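Alcohol dehydrogenase (Aeropyrum pernix, PDB 1H2B) probably catalyses the NAD-dependent oxidation of alcohols, using a zinc ion in its active site. Local coordinates at residues V53-L58 / R345-E350; P105-G110 / H145-K150; V214-V219 / D233-A238. All coordinates share one frame; numbering follows the deposited sequence.

Interaction 1: V53-L58 / R345-E350. With ZN (zinc ion), chain J; NAJ (nicotinamide-adenine-dinucleotide (acidic form)), chain I; OCA (octanoic acid (caprylic acid)), chain H.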
loop_
_atom_site.group_PDB
_atom_site.type_symbol
_atom_site.label_atom_id
_atom_site.label_comp_id
_atom_site.label_asym_id
_atom_site.label_seq_id
_atom_site.Cartn_x
_atom_site.Cartn_y
_atom_site.Cartn_z
ATOM N N VAL B 53 -6.872 33.514 6.552
ATOM C CA VAL B 53 -7.910 33.415 7.574
ATOM C C VAL B 53 -8.694 32.117 7.303
ATOM O O VAL B 53 -9.190 31.913 6.199
ATOM C CB VAL B 53 -8.914 34.562 7.483
ATOM C CG1 VAL B 53 -9.898 34.489 8.623
ATOM C CG2 VAL B 53 -8.176 35.930 7.523
ATOM N N CYS B 54 -8.715 31.241 8.287
ATOM C CA CYS B 54 -9.279 29.913 8.137
ATOM C C CYS B 54 -10.614 29.787 8.860
ATOM O O CYS B 54 -10.822 30.456 9.885
ATOM C CB CYS B 54 -8.259 28.927 8.747
ATOM S SG CYS B 54 -8.682 27.159 8.606
ATOM N N HIS B 55 -11.500 28.899 8.398
ATOM C CA HIS B 55 -12.673 28.656 9.228
ATOM C C HIS B 55 -12.319 28.192 10.653
ATOM O O HIS B 55 -13.085 28.409 11.597
ATOM C CB HIS B 55 -13.652 27.692 8.537
ATOM C CG HIS B 55 -15.084 27.874 8.960
ATOM N ND1 HIS B 55 -16.058 28.260 8.072
ATOM C CD2 HIS B 55 -15.691 27.735 10.167
ATOM C CE1 HIS B 55 -17.218 28.350 8.711
ATOM N NE2 HIS B 55 -17.026 28.032 9.981
ATOM N N THR B 56 -11.151 27.574 10.840
ATOM C CA THR B 56 -10.714 27.238 12.176
ATOM C C THR B 56 -10.608 28.455 13.078
ATOM O O THR B 56 -10.767 28.314 14.301
ATOM C CB THR B 56 -9.370 26.534 12.099
ATOM O OG1 THR B 56 -9.612 25.211 11.610
ATOM C CG2 THR B 56 -8.723 26.392 13.512
ATOM N N ASP B 57 -10.312 29.606 12.482
ATOM C CA ASP B 57 -10.266 30.861 13.276
ATOM C C ASP B 57 -11.621 31.236 13.854
ATOM O O ASP B 57 -11.677 31.716 15.003
ATOM C CB ASP B 57 -9.626 31.975 12.466
ATOM C CG ASP B 57 -8.203 31.624 12.129
ATOM O OD1 ASP B 57 -7.750 31.842 10.980
ATOM O OD2 ASP B 57 -7.520 31.074 13.010
ATOM N N LEU B 58 -12.696 30.954 13.123
ATOM C CA LEU B 58 -14.027 31.133 13.702
ATOM C C LEU B 58 -14.276 30.142 14.825
ATOM O O LEU B 58 -14.783 30.500 15.900
ATOM C CB LEU B 58 -15.092 30.985 12.627
ATOM C CG LEU B 58 -15.110 31.994 11.488
ATOM C CD1 LEU B 58 -15.996 31.458 10.396
ATOM C CD2 LEU B 58 -15.692 33.289 12.067
ATOM N N ARG B 345 -17.663 37.992 7.457
ATOM C CA ARG B 345 -18.002 37.552 6.098
ATOM C C ARG B 345 -17.848 36.034 5.976
ATOM O O ARG B 345 -18.694 35.347 5.409
ATOM C CB ARG B 345 -17.115 38.238 5.076
ATOM C CG ARG B 345 -17.386 39.774 4.988
ATOM C CD ARG B 345 -16.543 40.492 3.986
ATOM N NE ARG B 345 -16.501 39.772 2.713
ATOM C CZ ARG B 345 -15.382 39.388 2.102
ATOM N NH1 ARG B 345 -14.183 39.679 2.622
ATOM N NH2 ARG B 345 -15.462 38.715 0.963
ATOM N N LEU B 346 -16.752 35.528 6.527
ATOM C CA LEU B 346 -16.515 34.071 6.444
ATOM C C LEU B 346 -17.622 33.284 7.110
ATOM O O LEU B 346 -18.082 32.276 6.560
ATOM C CB LEU B 346 -15.132 33.690 7.023
ATOM C CG LEU B 346 -14.675 32.236 6.766
ATOM C CD1 LEU B 346 -14.483 31.913 5.310
ATOM C CD2 LEU B 346 -13.328 32.076 7.509
ATOM N N GLU B 347 -18.071 33.724 8.292
ATOM C CA GLU B 347 -19.146 33.037 9.013
ATOM C C GLU B 347 -20.411 33.012 8.149
ATOM O O GLU B 347 -21.186 32.039 8.216
ATOM C CB GLU B 347 -19.405 33.745 10.352
ATOM C CG GLU B 347 -20.585 33.236 11.172
ATOM C CD GLU B 347 -20.396 31.831 11.696
ATOM O OE1 GLU B 347 -19.230 31.361 11.812
ATOM O OE2 GLU B 347 -21.421 31.190 12.002
ATOM N N LYS B 348 -20.591 34.061 7.340
ATOM C CA LYS B 348 -21.790 34.187 6.473
ATOM C C LYS B 348 -21.668 33.547 5.100
ATOM O O LYS B 348 -22.615 33.578 4.291
ATOM C CB LYS B 348 -22.229 35.653 6.317
ATOM C CG LYS B 348 -22.598 36.318 7.633
ATOM C CD LYS B 348 -22.774 37.824 7.426
ATOM C CE LYS B 348 -24.243 38.193 7.337
ATOM N NZ LYS B 348 -24.500 39.285 6.339
ATOM N N GLY B 349 -20.512 32.945 4.818
ATOM C CA GLY B 349 -20.331 32.274 3.554
ATOM C C GLY B 349 -20.076 33.247 2.418
ATOM O O GLY B 349 -20.278 32.898 1.253
ATOM N N GLU B 350 -19.576 34.439 2.755
ATOM C CA GLU B 350 -19.336 35.502 1.778
ATOM C C GLU B 350 -17.906 35.700 1.306
ATOM O O GLU B 350 -17.590 36.733 0.702
ATOM C CB GLU B 350 -19.873 36.840 2.301
ATOM C CG GLU B 350 -21.333 36.754 2.712
ATOM C CD GLU B 350 -21.926 38.083 3.139
ATOM O OE1 GLU B 350 -21.172 39.012 3.543
ATOM O OE2 GLU B 350 -23.173 38.173 3.079
HETATM ZN ZN ZN J . -6.770 26.301 9.462
HETATM P PA NAJ I . -14.860 27.834 4.492
HETATM O O1A NAJ I . -15.800 28.602 5.379
HETATM O O2A NAJ I . -13.937 28.599 3.528
HETATM O O5B NAJ I . -15.636 26.851 3.502
HETATM C C5B NAJ I . -16.791 26.104 3.910
HETATM C C4B NAJ I . -17.555 25.869 2.618
HETATM O O4B NAJ I . -18.619 24.945 2.926
HETATM C C3B NAJ I . -18.150 27.140 2.011
HETATM O O3B NAJ I . -17.861 27.247 0.607
HETATM C C2B NAJ I . -19.620 26.890 2.314
HETATM O O2B NAJ I . -20.523 27.583 1.437
HETATM C C1B NAJ I . -19.768 25.367 2.204
HETATM N N9A NAJ I . -20.941 24.808 2.876
HETATM C C8A NAJ I . -21.609 25.223 4.037
HETATM N N7A NAJ I . -22.633 24.365 4.295
HETATM C C5A NAJ I . -22.633 23.417 3.313
HETATM C C6A NAJ I . -23.421 22.322 3.058
HETATM N N6A NAJ I . -24.479 21.992 3.812
HETATM N N1A NAJ I . -23.099 21.517 1.996
HETATM C C2A NAJ I . -22.056 21.813 1.136
HETATM N N3A NAJ I . -21.304 22.907 1.382
HETATM C C4A NAJ I . -21.594 23.696 2.451
HETATM O O3 NAJ I . -14.023 26.889 5.458
HETATM P PN NAJ I . -12.497 26.382 5.322
HETATM O O1N NAJ I . -11.588 27.352 5.924
HETATM O O2N NAJ I . -12.259 25.910 3.944
HETATM O O5D NAJ I . -12.540 25.165 6.369
HETATM C C5D NAJ I . -13.339 24.031 6.039
HETATM C C4D NAJ I . -13.466 23.137 7.262
HETATM O O4D NAJ I . -12.200 22.486 7.465
HETATM C C3D NAJ I . -13.736 23.894 8.562
HETATM O O3D NAJ I . -14.448 23.014 9.451
HETATM C C2D NAJ I . -12.325 24.137 9.116
HETATM O O2D NAJ I . -12.255 24.384 10.492
HETATM C C1D NAJ I . -11.711 22.773 8.753
HETATM N N1N NAJ I . -10.254 22.641 8.757
HETATM C C2N NAJ I . -9.768 21.387 8.983
HETATM C C3N NAJ I . -8.403 21.162 8.938
HETATM C C7N NAJ I . -7.876 19.800 9.249
HETATM O O7N NAJ I . -6.535 19.702 9.267
HETATM N N7N NAJ I . -8.616 18.702 9.428
HETATM C C4N NAJ I . -7.467 22.205 8.634
HETATM C C5N NAJ I . -8.057 23.438 8.234
HETATM C C6N NAJ I . -9.419 23.651 8.332
HETATM C C1 OCA H . -6.269 23.979 11.169
HETATM C C2 OCA H . -6.743 22.994 12.247
HETATM C C3 OCA H . -5.552 22.236 12.859
HETATM C C4 OCA H . -5.849 21.532 14.172
HETATM C C5 OCA H . -4.547 20.980 14.753
HETATM C C6 OCA H . -4.813 20.071 15.950
HETATM C C7 OCA H . -3.558 19.407 16.504
HETATM C C8 OCA H . -3.936 18.534 17.687
HETATM O O1 OCA H . -7.075 24.820 10.681
HETATM O O2 OCA H . -5.095 23.931 10.746
HETATM O O HOH W 1 -18.865 28.439 11.941
#
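At the catalytic zinc site of this zinc-containing alcohol dehydrogenase, the start of helix 55-61 packs against the end of helix 339-347, with Leu346 set against Leu58 and His55. Leu346 CG, anti to the backbone N (chi1 -170°), is thereby placed 3.9 Å from Leu58 CD1, which also sits over the centre of the His55 ring, so Leu58 packs between Leu346 and one face of the imidazole. CD2 of Leu346 reaches the backbone at the junction of Cys54 and His55, while its CD1 turns to the cofactor diphosphate, a branched shape that serves both neighbours. His55 holds that diphosphate twice: its backbone N donates to NAJ O1N, and ND1 donates to NAJ O1A over 2.7 Å in a nearly straight bond of 173°. At the ring edge, in its plane, one water links His55 NE2 to Glu347 OE1. Cys54 is the N-cap residue and forms a capping box with Asp57, whose OD1 accepts from Cys54 N at 2.9 Å. The sulfur of Cys54, SG, accepts from Thr56 N and binds the zinc ion together with His79, Asp168 and O1 of octanoic acid. Gly349, with positive phi, ends helix 339-347 in a Schellman motif. The hydroxyl of Thr56 suits a place between two ligands: OG1 donates to O1 of octanoic acid at 2.7 Å and accepts from NAJ O2D at 3.0 Å.

Interaction 2: P105-G110 / H145-K150. With ZN (zinc ion), chain K.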
loop_
_atom_site.group_PDB
_atom_site.type_symbol
_atom_site.label_atom_id
_atom_site.label_comp_id
_atom_site.label_asym_id
_atom_site.label_seq_id
_atom_site.Cartn_x
_atom_site.Cartn_y
_atom_site.Cartn_z
ATOM N N PRO B 105 2.544 24.849 9.468
ATOM C CA PRO B 105 1.955 25.403 10.694
ATOM C C PRO B 105 2.398 24.759 11.989
ATOM O O PRO B 105 2.109 25.337 13.029
ATOM C CB PRO B 105 0.434 25.260 10.470
ATOM C CG PRO B 105 0.268 24.349 9.296
ATOM C CD PRO B 105 1.548 24.195 8.593
ATOM N N ALA B 106 3.035 23.591 11.969
ATOM C CA ALA B 106 3.492 22.910 13.187
ATOM C C ALA B 106 4.937 23.279 13.485
ATOM O O ALA B 106 5.756 23.392 12.572
ATOM C CB ALA B 106 3.428 21.398 12.984
ATOM N N VAL B 107 5.234 23.524 14.747
ATOM C CA VAL B 107 6.589 23.718 15.200
ATOM C C VAL B 107 6.948 22.450 15.981
ATOM O O VAL B 107 6.351 22.164 17.025
ATOM C CB VAL B 107 6.674 24.995 16.097
ATOM C CG1 VAL B 107 8.041 25.010 16.834
ATOM C CG2 VAL B 107 6.507 26.235 15.257
ATOM N N THR B 108 7.899 21.669 15.465
ATOM C CA THR B 108 8.202 20.336 16.009
ATOM C C THR B 108 9.686 20.169 16.363
ATOM O O THR B 108 10.515 20.870 15.824
ATOM C CB THR B 108 7.813 19.227 14.984
ATOM O OG1 THR B 108 8.544 19.439 13.780
ATOM C CG2 THR B 108 6.350 19.366 14.545
ATOM N N ASP B 109 9.991 19.203 17.241
ATOM C CA ASP B 109 11.377 18.926 17.708
ATOM C C ASP B 109 12.291 18.149 16.733
ATOM O O ASP B 109 13.523 18.336 16.725
ATOM C CB ASP B 109 11.383 18.255 19.106
ATOM C CG ASP B 109 10.584 16.929 19.161
ATOM O OD1 ASP B 109 10.565 16.164 18.166
ATOM O OD2 ASP B 109 9.958 16.551 20.187
ATOM N N GLY B 110 11.702 17.285 15.913
ATOM C CA GLY B 110 12.488 16.425 15.041
ATOM C C GLY B 110 13.146 15.244 15.756
ATOM O O GLY B 110 13.902 14.482 15.141
ATOM N N HIS B 145 13.079 26.720 12.321
ATOM C CA HIS B 145 13.621 26.542 10.983
ATOM C C HIS B 145 13.074 25.250 10.355
ATOM O O HIS B 145 12.984 25.189 9.123
ATOM C CB HIS B 145 15.185 26.494 11.003
ATOM C CG HIS B 145 15.733 25.223 11.555
ATOM N ND1 HIS B 145 15.971 25.033 12.897
ATOM C CD2 HIS B 145 16.067 24.052 10.947
ATOM C CE1 HIS B 145 16.415 23.804 13.100
ATOM N NE2 HIS B 145 16.496 23.196 11.934
ATOM N N ARG B 146 12.678 24.289 11.196
ATOM C CA ARG B 146 12.111 23.024 10.697
ATOM C C ARG B 146 10.757 23.259 10.000
ATOM O O ARG B 146 10.304 22.388 9.252
ATOM C CB ARG B 146 11.934 21.981 11.791
ATOM C CG ARG B 146 13.275 21.434 12.255
ATOM C CD ARG B 146 13.108 20.314 13.266
ATOM N NE ARG B 146 13.112 19.045 12.541
ATOM C CZ ARG B 146 12.048 18.285 12.332
ATOM N NH1 ARG B 146 10.867 18.631 12.813
ATOM N NH2 ARG B 146 12.171 17.163 11.650
ATOM N N SER B 147 10.134 24.407 10.226
ATOM C CA SER B 147 8.816 24.692 9.642
ATOM C C SER B 147 8.949 25.480 8.358
ATOM O O SER B 147 7.971 25.763 7.687
ATOM C CB SER B 147 7.970 25.531 10.644
ATOM O OG SER B 147 7.909 24.899 11.904
ATOM N N VAL B 148 10.177 25.918 8.041
ATOM C CA VAL B 148 10.363 26.810 6.912
ATOM C C VAL B 148 10.601 26.091 5.583
ATOM O O VAL B 148 11.423 25.165 5.508
ATOM C CB VAL B 148 11.587 27.736 7.175
ATOM C CG1 VAL B 148 11.912 28.627 5.965
ATOM C CG2 VAL B 148 11.290 28.621 8.349
ATOM N N ILE B 149 9.913 26.558 4.552
ATOM C CA ILE B 149 10.234 26.177 3.171
ATOM C C ILE B 149 10.571 27.449 2.422
ATOM O O ILE B 149 9.767 28.378 2.348
ATOM C CB ILE B 149 9.070 25.435 2.513
ATOM C CG1 ILE B 149 8.975 24.058 3.142
ATOM C CG2 ILE B 149 9.335 25.330 0.977
ATOM C CD1 ILE B 149 7.783 23.306 2.618
ATOM N N LYS B 150 11.786 27.480 1.867
ATOM C CA LYS B 150 12.229 28.614 1.075
ATOM C C LYS B 150 11.588 28.629 -0.303
ATOM O O LYS B 150 11.489 27.595 -0.981
ATOM C CB LYS B 150 13.754 28.536 0.913
ATOM C CG LYS B 150 14.466 28.932 2.114
ATOM C CD LYS B 150 15.983 28.804 1.926
ATOM C CE LYS B 150 16.527 29.882 1.038
ATOM N NZ LYS B 150 18.006 29.623 0.859
HETATM ZN ZN ZN K . 8.563 15.306 17.269
HETATM O O HOH W 2 8.971 22.473 12.875
#
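Arg146 reaches from its short 3-10 turn across to Thr108 and Gly110. Its CB already points toward the 105-110 loop, and CG follows anti to the carbonyl carbon (chi1 -71°), lying over one face of the His145 ring, offset toward its rim. CD comes next, 3.7 Å from Thr108 O. A bend at chi3 (93°) then places NE 3.7 Å from Gly110 CA. The guanidinium lies against Gly110, and CZ is closer still, with Gly110 CA 3.3 Å above the plane and over its centre. Glycine suits this place for two reasons: its backbone takes a positive phi, and a CB would run into Arg146 NE. At the tip, NH1 has Thr108 OG1 at its edge, in the guanidinium plane, 2.6 Å away but at a poor angle for a hydrogen bond, while NH2 remains beside Gly110 CA.

The loop that receives this arginine leads into the structural zinc site of the GroES-like domain. Asp109 OD1 binds the zinc ion at 2.4 Å together with Cys112 and Cys115, and it also accepts from Thr111 N; OD2 is held by Asn125. The side chain of Asp109 points away from segment 145-150, so Arg146 packs on the loop's backbone and leaves the metal ligand to its own partners. The backbone O of Arg146 takes a hydrogen bond from Arg116 of a second subunit.

Nearer strand 148-150, Ser147 is small enough to fit beside the buried Ala106 and Val107 and polar enough to bond to the loop. OG donates to Ala106 O at 2.7 Å, and it accepts from a water that in turn accepts from Thr108 N over 2.9 Å.

Interaction 3: V214-V219 / D233-A238. With NAJ (nicotinamide-adenine-dinucleotide (acidic form)), chain I.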
loop_
_atom_site.group_PDB
_atom_site.type_symbol
_atom_site.label_atom_id
_atom_site.label_comp_id
_atom_site.label_asym_id
_atom_site.label_seq_id
_atom_site.Cartn_x
_atom_site.Cartn_y
_atom_site.Cartn_z
ATOM N N VAL B 214 -15.274 14.257 -10.821
ATOM C CA VAL B 214 -15.355 15.119 -9.639
ATOM C C VAL B 214 -16.744 15.748 -9.548
ATOM O O VAL B 214 -17.185 16.455 -10.470
ATOM C CB VAL B 214 -14.299 16.211 -9.694
ATOM C CG1 VAL B 214 -14.451 17.145 -8.493
ATOM C CG2 VAL B 214 -12.900 15.566 -9.719
ATOM N N ILE B 215 -17.457 15.479 -8.454
ATOM C CA ILE B 215 -18.780 16.101 -8.204
ATOM C C ILE B 215 -18.581 17.075 -7.017
ATOM O O ILE B 215 -18.195 16.623 -5.904
ATOM C CB ILE B 215 -19.836 15.048 -7.816
ATOM C CG1 ILE B 215 -19.965 13.954 -8.920
ATOM C CG2 ILE B 215 -21.209 15.736 -7.542
ATOM C CD1 ILE B 215 -20.762 12.733 -8.468
ATOM N N ALA B 216 -18.789 18.375 -7.218
ATOM C CA ALA B 216 -18.531 19.347 -6.122
ATOM C C ALA B 216 -19.870 19.802 -5.572
ATOM O O ALA B 216 -20.799 20.131 -6.366
ATOM C CB ALA B 216 -17.748 20.553 -6.612
ATOM N N LEU B 217 -19.973 19.869 -4.238
ATOM C CA LEU B 217 -21.205 20.306 -3.564
ATOM C C LEU B 217 -20.968 21.583 -2.803
ATOM O O LEU B 217 -19.943 21.753 -2.137
ATOM C CB LEU B 217 -21.625 19.242 -2.536
ATOM C CG LEU B 217 -22.491 18.110 -3.129
ATOM C CD1 LEU B 217 -21.742 17.316 -4.164
ATOM C CD2 LEU B 217 -22.962 17.150 -2.031
ATOM N N ASP B 218 -21.935 22.502 -2.899
ATOM C CA ASP B 218 -21.926 23.686 -2.031
ATOM C C ASP B 218 -23.327 24.198 -1.968
ATOM O O ASP B 218 -24.225 23.590 -2.506
ATOM C CB ASP B 218 -20.941 24.747 -2.548
ATOM C CG ASP B 218 -20.386 25.595 -1.447
ATOM O OD1 ASP B 218 -19.192 25.461 -1.078
ATOM O OD2 ASP B 218 -21.116 26.430 -0.820
ATOM N N VAL B 219 -23.499 25.325 -1.283
ATOM C CA VAL B 219 -24.831 25.885 -1.047
ATOM C C VAL B 219 -24.953 27.316 -1.525
ATOM O O VAL B 219 -25.970 27.982 -1.232
ATOM C CB VAL B 219 -25.176 25.801 0.441
ATOM C CG1 VAL B 219 -25.386 24.306 0.846
ATOM C CG2 VAL B 219 -24.093 26.514 1.336
ATOM N N ASP B 233 -16.549 18.119 -12.728
ATOM C CA ASP B 233 -17.318 17.526 -13.806
ATOM C C ASP B 233 -18.807 17.798 -13.647
ATOM O O ASP B 233 -19.550 17.911 -14.638
ATOM C CB ASP B 233 -17.020 16.033 -13.891
ATOM C CG ASP B 233 -15.590 15.793 -14.232
ATOM O OD1 ASP B 233 -14.771 15.400 -13.371
ATOM O OD2 ASP B 233 -15.165 16.099 -15.382
ATOM N N HIS B 234 -19.245 17.881 -12.392
ATOM C CA HIS B 234 -20.639 18.104 -12.070
ATOM C C HIS B 234 -20.639 18.923 -10.800
ATOM O O HIS B 234 -19.742 18.777 -9.947
ATOM C CB HIS B 234 -21.407 16.797 -11.797
ATOM C CG HIS B 234 -21.481 15.884 -12.966
ATOM N ND1 HIS B 234 -22.375 16.063 -14.001
ATOM C CD2 HIS B 234 -20.750 14.788 -13.281
ATOM C CE1 HIS B 234 -22.182 15.129 -14.912
ATOM N NE2 HIS B 234 -21.209 14.336 -14.494
ATOM N N VAL B 235 -21.621 19.817 -10.679
ATOM C CA VAL B 235 -21.805 20.490 -9.389
ATOM C C VAL B 235 -23.199 20.261 -8.891
ATOM O O VAL B 235 -24.147 20.096 -9.684
ATOM C CB VAL B 235 -21.473 22.004 -9.446
ATOM C CG1 VAL B 235 -20.038 22.192 -9.906
ATOM C CG2 VAL B 235 -22.460 22.773 -10.365
ATOM N N VAL B 236 -23.342 20.314 -7.566
ATOM C CA VAL B 236 -24.611 20.011 -6.929
ATOM C C VAL B 236 -24.875 21.030 -5.825
ATOM O O VAL B 236 -24.018 21.293 -4.963
ATOM C CB VAL B 236 -24.569 18.588 -6.317
ATOM C CG1 VAL B 236 -25.709 18.389 -5.261
ATOM C CG2 VAL B 236 -24.574 17.545 -7.383
ATOM N N ASP B 237 -26.082 21.631 -5.859
ATOM C CA ASP B 237 -26.507 22.548 -4.802
ATOM C C ASP B 237 -27.065 21.711 -3.669
ATOM O O ASP B 237 -28.100 21.045 -3.818
ATOM C CB ASP B 237 -27.627 23.413 -5.376
ATOM C CG ASP B 237 -28.117 24.455 -4.406
ATOM O OD1 ASP B 237 -27.897 24.341 -3.171
ATOM O OD2 ASP B 237 -28.773 25.430 -4.832
ATOM N N ALA B 238 -26.322 21.672 -2.565
ATOM C CA ALA B 238 -26.674 20.789 -1.457
ATOM C C ALA B 238 -27.760 21.346 -0.571
ATOM O O ALA B 238 -28.079 20.748 0.459
ATOM C CB ALA B 238 -25.417 20.463 -0.640
HETATM P PA NAJ I . -14.860 27.834 4.492
HETATM O O1A NAJ I . -15.800 28.602 5.379
HETATM O O2A NAJ I . -13.937 28.599 3.528
HETATM O O5B NAJ I . -15.636 26.851 3.502
HETATM C C5B NAJ I . -16.791 26.104 3.910
HETATM C C4B NAJ I . -17.555 25.869 2.618
HETATM O O4B NAJ I . -18.619 24.945 2.926
HETATM C C3B NAJ I . -18.150 27.140 2.011
HETATM O O3B NAJ I . -17.861 27.247 0.607
HETATM C C2B NAJ I . -19.620 26.890 2.314
HETATM O O2B NAJ I . -20.523 27.583 1.437
HETATM C C1B NAJ I . -19.768 25.367 2.204
HETATM N N9A NAJ I . -20.941 24.808 2.876
HETATM C C8A NAJ I . -21.609 25.223 4.037
HETATM N N7A NAJ I . -22.633 24.365 4.295
HETATM C C5A NAJ I . -22.633 23.417 3.313
HETATM C C6A NAJ I . -23.421 22.322 3.058
HETATM N N6A NAJ I . -24.479 21.992 3.812
HETATM N N1A NAJ I . -23.099 21.517 1.996
HETATM C C2A NAJ I . -22.056 21.813 1.136
HETATM N N3A NAJ I . -21.304 22.907 1.382
HETATM C C4A NAJ I . -21.594 23.696 2.451
HETATM O O3 NAJ I . -14.023 26.889 5.458
HETATM P PN NAJ I . -12.497 26.382 5.322
HETATM O O1N NAJ I . -11.588 27.352 5.924
HETATM O O2N NAJ I . -12.259 25.910 3.944
HETATM O O5D NAJ I . -12.540 25.165 6.369
HETATM C C5D NAJ I . -13.339 24.031 6.039
HETATM C C4D NAJ I . -13.466 23.137 7.262
HETATM O O4D NAJ I . -12.200 22.486 7.465
HETATM C C3D NAJ I . -13.736 23.894 8.562
HETATM O O3D NAJ I . -14.448 23.014 9.451
HETATM C C2D NAJ I . -12.325 24.137 9.116
HETATM O O2D NAJ I . -12.255 24.384 10.492
HETATM C C1D NAJ I . -11.711 22.773 8.753
HETATM N N1N NAJ I . -10.254 22.641 8.757
HETATM C C2N NAJ I . -9.768 21.387 8.983
HETATM C C3N NAJ I . -8.403 21.162 8.938
HETATM C C7N NAJ I . -7.876 19.800 9.249
HETATM O O7N NAJ I . -6.535 19.702 9.267
HETATM N N7N NAJ I . -8.616 18.702 9.428
HETATM C C4N NAJ I . -7.467 22.205 8.634
HETATM C C5N NAJ I . -8.057 23.438 8.234
HETATM C C6N NAJ I . -9.419 23.651 8.332
#
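Strands 214-218 and 234-237 run parallel, their directions 24° apart, joined by alternating bonds such as Val236 N to Ala216 O at 2.8 Å and Ala216 N to His234 O. At the entry Asp233 closes the pair: Val214 N donates to its OD1 at 2.8 Å, while Val214 O accepts from both Asp233 N and His234 N. Beta-branched and aliphatic residues suit the face covered by helix 242-249, where Ile215 CG2 meets Val236 CG2 and Leu217 lies side by side with Val236, CD1 to CB 3.8 Å. This is a beta-alpha-beta unit of the Rossmann fold, its crossover helix 221-229 packed on the face bearing Ala216 and Asp218. Asp218 ends the first strand. Its CG stands anti to the backbone N (chi1 -151°), and the carboxylate accepts from both hydroxyls of the adenosine ribose: OD1 from NAJ O3B at 2.8 Å and OD2 from NAJ O2B at 2.6 Å. An alanine here would probably leave both ribose hydroxyls, and the N-H groups of Val195 and Val219 that bond to OD1 and OD2, without these acceptors. The adenine lies against Val219 CG1, 3.6 Å from NAJ C6A, and against Ala238 CB, 3.7 Å from NAJ N1A.

Along the chain, interaction 1, which joins helix 55-61 to helix 339-347, closes a long loop that encloses the other two; interaction 2 comes first within it and interaction 3 follows. Interaction 3 joins the outermost strand 234-237 of the six-stranded parallel sheet to its neighbour, whereas interaction 2 lies in the GroES-like domain, where strand 148-150 belongs to a mixed sheet. Their centres are about 36 Å apart. Interaction 1 is about 20 Å from interaction 3 and 26 Å from interaction 2, centre to centre. Interactions 1 and 3 both touch NAJ, the former at its diphosphate and nicotinamide half, the latter at its adenosine. Interaction 2 belongs instead to the second zinc ion.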